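Local coordinates for putative tetR-family transcriptional regulatory protein (Streptomyces coelicolor, PDB 2DG8) that probably acts as a TetR-family transcriptional regulator, binding DNA through a helix-turn-helix domain and, as in its relatives, responding to small ligands through its C-terminal domain, at residues A[15-20]-A[33-38]; A[74-79]-A[133-138]. One frame throughout, in Å; residues are numbered along the deposited sequence.

Contact 1: A[15-20]-A[33-38]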
# COMPACT_ATOMS: atom_id res chain seq x y z
N LEU A 15 3.14 12.98 20.09
CA LEU A 15 2.61 12.45 18.84
C LEU A 15 3.70 12.33 17.78
O LEU A 15 3.80 11.31 17.09
CB LEU A 15 1.49 13.34 18.33
CG LEU A 15 0.20 13.28 19.15
CD1 LEU A 15 -0.80 14.27 18.60
CD2 LEU A 15 -0.38 11.87 19.12
N ALA A 16 4.53 13.36 17.67
CA ALA A 16 5.63 13.36 16.71
C ALA A 16 6.62 12.24 16.98
O ALA A 16 7.05 11.54 16.06
CB ALA A 16 6.34 14.71 16.74
N ALA A 17 6.98 12.06 18.25
CA ALA A 17 7.93 11.02 18.65
C ALA A 17 7.37 9.64 18.34
O ALA A 17 8.11 8.71 18.00
CB ALA A 17 8.24 11.15 20.14
N THR A 18 6.05 9.51 18.46
CA THR A 18 5.37 8.26 18.16
C THR A 18 5.52 7.94 16.67
O THR A 18 5.78 6.80 16.28
CB THR A 18 3.87 8.34 18.51
OG1 THR A 18 3.72 8.76 19.88
CG2 THR A 18 3.20 6.97 18.34
N LEU A 19 5.36 8.97 15.85
CA LEU A 19 5.49 8.85 14.39
C LEU A 19 6.93 8.51 14.04
O LEU A 19 7.18 7.62 13.23
CB LEU A 19 5.06 10.17 13.73
CG LEU A 19 3.77 10.22 12.90
CD1 LEU A 19 2.83 9.06 13.20
CD2 LEU A 19 3.10 11.56 13.15
N ASP A 20 7.89 9.21 14.64
CA ASP A 20 9.31 8.95 14.41
C ASP A 20 9.58 7.48 14.73
O ASP A 20 10.18 6.76 13.93
CB ASP A 20 10.18 9.81 15.34
CG ASP A 20 10.20 11.28 14.95
OD1 ASP A 20 10.69 12.09 15.77
OD2 ASP A 20 9.75 11.63 13.84
N ARG A 33 7.44 3.87 27.16
CA ARG A 33 8.79 4.23 27.55
C ARG A 33 9.65 4.75 26.40
O ARG A 33 10.31 5.78 26.52
CB ARG A 33 9.48 3.03 28.21
CG ARG A 33 9.39 3.02 29.73
CD ARG A 33 8.85 1.70 30.26
NE ARG A 33 9.52 0.55 29.66
CZ ARG A 33 9.29 -0.72 30.01
NH1 ARG A 33 8.41 -0.99 30.97
NH2 ARG A 33 9.94 -1.71 29.41
N ARG A 34 9.64 4.03 25.28
CA ARG A 34 10.43 4.44 24.12
C ARG A 34 10.02 5.80 23.59
O ARG A 34 10.86 6.62 23.21
CB ARG A 34 10.30 3.41 23.00
CG ARG A 34 10.76 2.00 23.36
CD ARG A 34 11.08 1.20 22.10
NE ARG A 34 11.51 -0.15 22.44
CZ ARG A 34 10.70 -1.15 22.76
NH1 ARG A 34 9.39 -0.96 22.78
NH2 ARG A 34 11.20 -2.33 23.11
N ILE A 35 8.71 6.05 23.57
CA ILE A 35 8.19 7.32 23.08
C ILE A 35 8.52 8.47 24.00
O ILE A 35 8.96 9.53 23.55
CB ILE A 35 6.66 7.23 22.86
CG1 ILE A 35 6.36 6.24 21.73
CG2 ILE A 35 6.08 8.61 22.54
CD1 ILE A 35 4.91 5.86 21.59
N ALA A 36 8.33 8.27 25.30
CA ALA A 36 8.64 9.32 26.27
C ALA A 36 10.09 9.77 26.09
O ALA A 36 10.37 10.97 26.08
CB ALA A 36 8.40 8.82 27.70
N GLN A 37 10.99 8.81 25.96
CA GLN A 37 12.41 9.13 25.77
C GLN A 37 12.66 9.97 24.52
O GLN A 37 13.41 10.95 24.56
CB GLN A 37 13.23 7.84 25.67
CG GLN A 37 14.72 8.08 25.40
CD GLN A 37 15.37 8.99 26.44
OE1 GLN A 37 15.17 8.82 27.64
NE2 GLN A 37 16.16 9.94 25.97
N ARG A 38 12.04 9.59 23.41
CA ARG A 38 12.21 10.32 22.16
C ARG A 38 11.59 11.72 22.24
O ARG A 38 12.12 12.68 21.69
CB ARG A 38 11.56 9.57 20.99
CG ARG A 38 12.29 8.31 20.56
CD ARG A 38 11.46 7.57 19.52
NE ARG A 38 12.19 6.47 18.90
CZ ARG A 38 12.79 6.55 17.72
NH1 ARG A 38 12.75 7.68 17.02
NH2 ARG A 38 13.44 5.49 17.23

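Contact 2: A[74-79]-A[133-138]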
# COMPACT_ATOMS: atom_id res chain seq x y z
N GLU A 74 -1.52 21.56 -1.17
CA GLU A 74 -0.40 22.34 -1.69
C GLU A 74 -0.33 22.29 -3.22
O GLU A 74 -0.19 23.32 -3.88
CB GLU A 74 0.92 21.83 -1.11
CG GLU A 74 2.12 22.71 -1.47
CD GLU A 74 3.46 22.06 -1.11
OE1 GLU A 74 3.63 21.63 0.05
OE2 GLU A 74 4.34 22.00 -2.00
N HIS A 75 -0.43 21.08 -3.78
CA HIS A 75 -0.36 20.91 -5.23
C HIS A 75 -1.62 21.31 -5.96
O HIS A 75 -1.56 22.06 -6.94
CB HIS A 75 -0.03 19.45 -5.58
CG HIS A 75 1.40 19.08 -5.36
ND1 HIS A 75 1.90 18.75 -4.12
CD2 HIS A 75 2.45 19.05 -6.21
CE1 HIS A 75 3.19 18.52 -4.21
NE2 HIS A 75 3.56 18.69 -5.47
N LEU A 76 -2.76 20.81 -5.49
CA LEU A 76 -4.04 21.07 -6.12
C LEU A 76 -4.57 22.48 -5.90
O LEU A 76 -5.19 23.07 -6.79
CB LEU A 76 -5.08 20.05 -5.63
CG LEU A 76 -4.95 18.59 -6.08
CD1 LEU A 76 -5.19 18.49 -7.59
CD2 LEU A 76 -3.58 18.07 -5.73
N GLY A 77 -4.34 23.02 -4.71
CA GLY A 77 -4.82 24.36 -4.41
C GLY A 77 -4.24 25.41 -5.34
O GLY A 77 -4.87 26.44 -5.58
N ALA A 78 -3.05 25.15 -5.87
CA ALA A 78 -2.38 26.09 -6.77
C ALA A 78 -2.74 25.92 -8.24
O ALA A 78 -2.15 26.58 -9.10
CB ALA A 78 -0.86 25.98 -6.59
N ALA A 79 -3.68 25.03 -8.54
CA ALA A 79 -4.10 24.79 -9.92
C ALA A 79 -5.28 25.67 -10.29
O ALA A 79 -6.28 25.73 -9.57
CB ALA A 79 -4.46 23.31 -10.11
N VAL A 133 -11.82 15.62 -1.46
CA VAL A 133 -12.34 16.98 -1.36
C VAL A 133 -11.50 17.89 -2.26
O VAL A 133 -12.03 18.55 -3.16
CB VAL A 133 -12.30 17.50 0.11
CG1 VAL A 133 -12.72 18.96 0.16
CG2 VAL A 133 -13.24 16.66 0.98
N HIS A 134 -10.19 17.91 -2.04
CA HIS A 134 -9.31 18.75 -2.84
C HIS A 134 -9.34 18.38 -4.32
O HIS A 134 -9.14 19.23 -5.18
CB HIS A 134 -7.88 18.68 -2.33
CG HIS A 134 -7.73 19.19 -0.93
ND1 HIS A 134 -7.57 18.35 0.15
CD2 HIS A 134 -7.76 20.45 -0.43
CE1 HIS A 134 -7.52 19.07 1.26
NE2 HIS A 134 -7.64 20.34 0.94
N LEU A 135 -9.58 17.11 -4.61
CA LEU A 135 -9.62 16.64 -5.98
C LEU A 135 -10.90 17.16 -6.64
O LEU A 135 -10.90 17.52 -7.82
CB LEU A 135 -9.58 15.12 -6.02
CG LEU A 135 -8.39 14.33 -6.57
CD1 LEU A 135 -7.06 15.08 -6.53
CD2 LEU A 135 -8.34 13.05 -5.78
N GLU A 136 -11.97 17.20 -5.86
CA GLU A 136 -13.25 17.66 -6.38
C GLU A 136 -13.30 19.16 -6.63
O GLU A 136 -14.32 19.68 -7.08
CB GLU A 136 -14.39 17.26 -5.44
CG GLU A 136 -14.60 15.77 -5.36
CD GLU A 136 -15.78 15.41 -4.51
OE1 GLU A 136 -15.93 14.22 -4.15
OE2 GLU A 136 -16.58 16.32 -4.20
N LYS A 137 -12.21 19.86 -6.33
CA LYS A 137 -12.18 21.29 -6.59
C LYS A 137 -11.89 21.49 -8.08
O LYS A 137 -11.97 22.60 -8.59
CB LYS A 137 -11.08 21.97 -5.76
CG LYS A 137 -11.36 22.02 -4.27
CD LYS A 137 -10.23 22.73 -3.53
CE LYS A 137 -10.40 22.63 -2.02
NZ LYS A 137 -9.27 23.29 -1.31
N HIS A 138 -11.58 20.39 -8.77
CA HIS A 138 -11.28 20.47 -10.19
C HIS A 138 -12.00 19.43 -11.04
O HIS A 138 -12.22 19.64 -12.23
CB HIS A 138 -9.78 20.33 -10.44
CG HIS A 138 -8.95 21.37 -9.75
ND1 HIS A 138 -8.49 21.23 -8.46
CD2 HIS A 138 -8.47 22.56 -10.18
CE1 HIS A 138 -7.77 22.28 -8.12
NE2 HIS A 138 -7.75 23.11 -9.16

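Contact 1: A[15-20]-A[33-38]
Ile35 lays its side chain obliquely across that of Thr18, with both CG2 and CD1 of the isoleucine 3.6 Å from Thr18 OG1 and CD1 also resting 3.8 Å from the threonine methyl, CG2. The hydroxyl can face this apolar partner because it is engaged elsewhere: set beside its own backbone N (chi1 -54°), OG1 hydrogen-bonds to Ile14 O one turn earlier in the same helix. Next to it the CA-CB bond of Ala17 leads toward helix 32-39, its methyl 3.8 Å from Arg38 CB and 4.1 Å from Ile35 CG2. The axes of segments 15-20 and 33-38 come within 8.4 Å here, their N-to-C directions 115° apart. Helices 10-25 and 32-39 are the first two of the three-helix DNA-binding domain of TetR-type regulators, and helix 32-39 opens its helix-turn-helix. Farther along, Arg38 runs extended from CG to NE past Ala17, its CD 3.9 Å from Ala17 O, and brings NH1 to 3.7 Å from Asp20 CB, which lies oblique to the guanidinium. The opposite charges do not pair here, Asp20 OD1 lying 5.0 Å from Arg38 NH1. Instead the guanidinium forms salt bridges with Glu24 and Glu25 farther along helix 10-25, while the Asp20 carboxylate bridges to Arg102.

Contact 2: A[74-79]-A[133-138]
His138 reaches across to Ala79 with the edge of its imidazole, NE2 donating a hydrogen bond of 3.0 Å to Ala79 O. On the histidine side the bond is nearly ideal: the N-H...O angle is 170° and the oxygen lies almost exactly in the ring plane. On the carbonyl side it is less regular, the donor standing above the peptide plane, 52° out of it. The neighbouring ring carbon CE1 comes 3.0 Å from Leu76 O, also near the ring plane, and the methyl of Ala79 sits 3.4 Å from NE2. One ring edge thus meets two backbone oxygens. ND1 is buried here and has no polar partner in the model. Beside the imidazole, Leu76 and Leu135 meet through their CD1 methyls, 4.0 Å apart; Leu76 CB also lies 4.2 Å from His134 O.

His138 CG stands anti to its carbonyl carbon, beside the backbone N (chi1 -59°), which starts the ring toward segment 74-79. The next shell is backbone. Ala79 N is bonded to Leu76 O, a tight turn that brings the two carbonyls to the same ring, and His138 N is bonded to Leu135 O, which ties the backbone of His138 to the end of helix 121-135. Outside these, Leu92 touches Leu76 and Ala85 touches His138, both from helix 82-98, while Ala144 and Asp148 of helix 141-159 pack on Leu135. The contact joins the C-terminal end of helix 53-77, which links the two domains, and the turn after it to the end of helix 121-135 and its following turn, as in the all-helical C-terminal domain of TetR-family proteins.

Overall arrangement
The two contacts lie on opposite sides of the chain's centre, their own centres 33 Å apart and their nearest atoms about 17 Å apart. Contact 1 is the more buried: two helix bodies meet through a mix of Ala17, Thr18, Ile35 and the alkyl part of Arg38 without a hydrogen bond between them, and its charged groups find partners outside. Contact 2 is partly buried, brings together helix ends and the turns that follow, and relies on a side chain gripping main-chain oxygen beside a small leucine pair. They share no segment, but helix 53-77 relates them: Leu56, early in it, touches Thr18 of contact 1, and its last turn supplies contact 2.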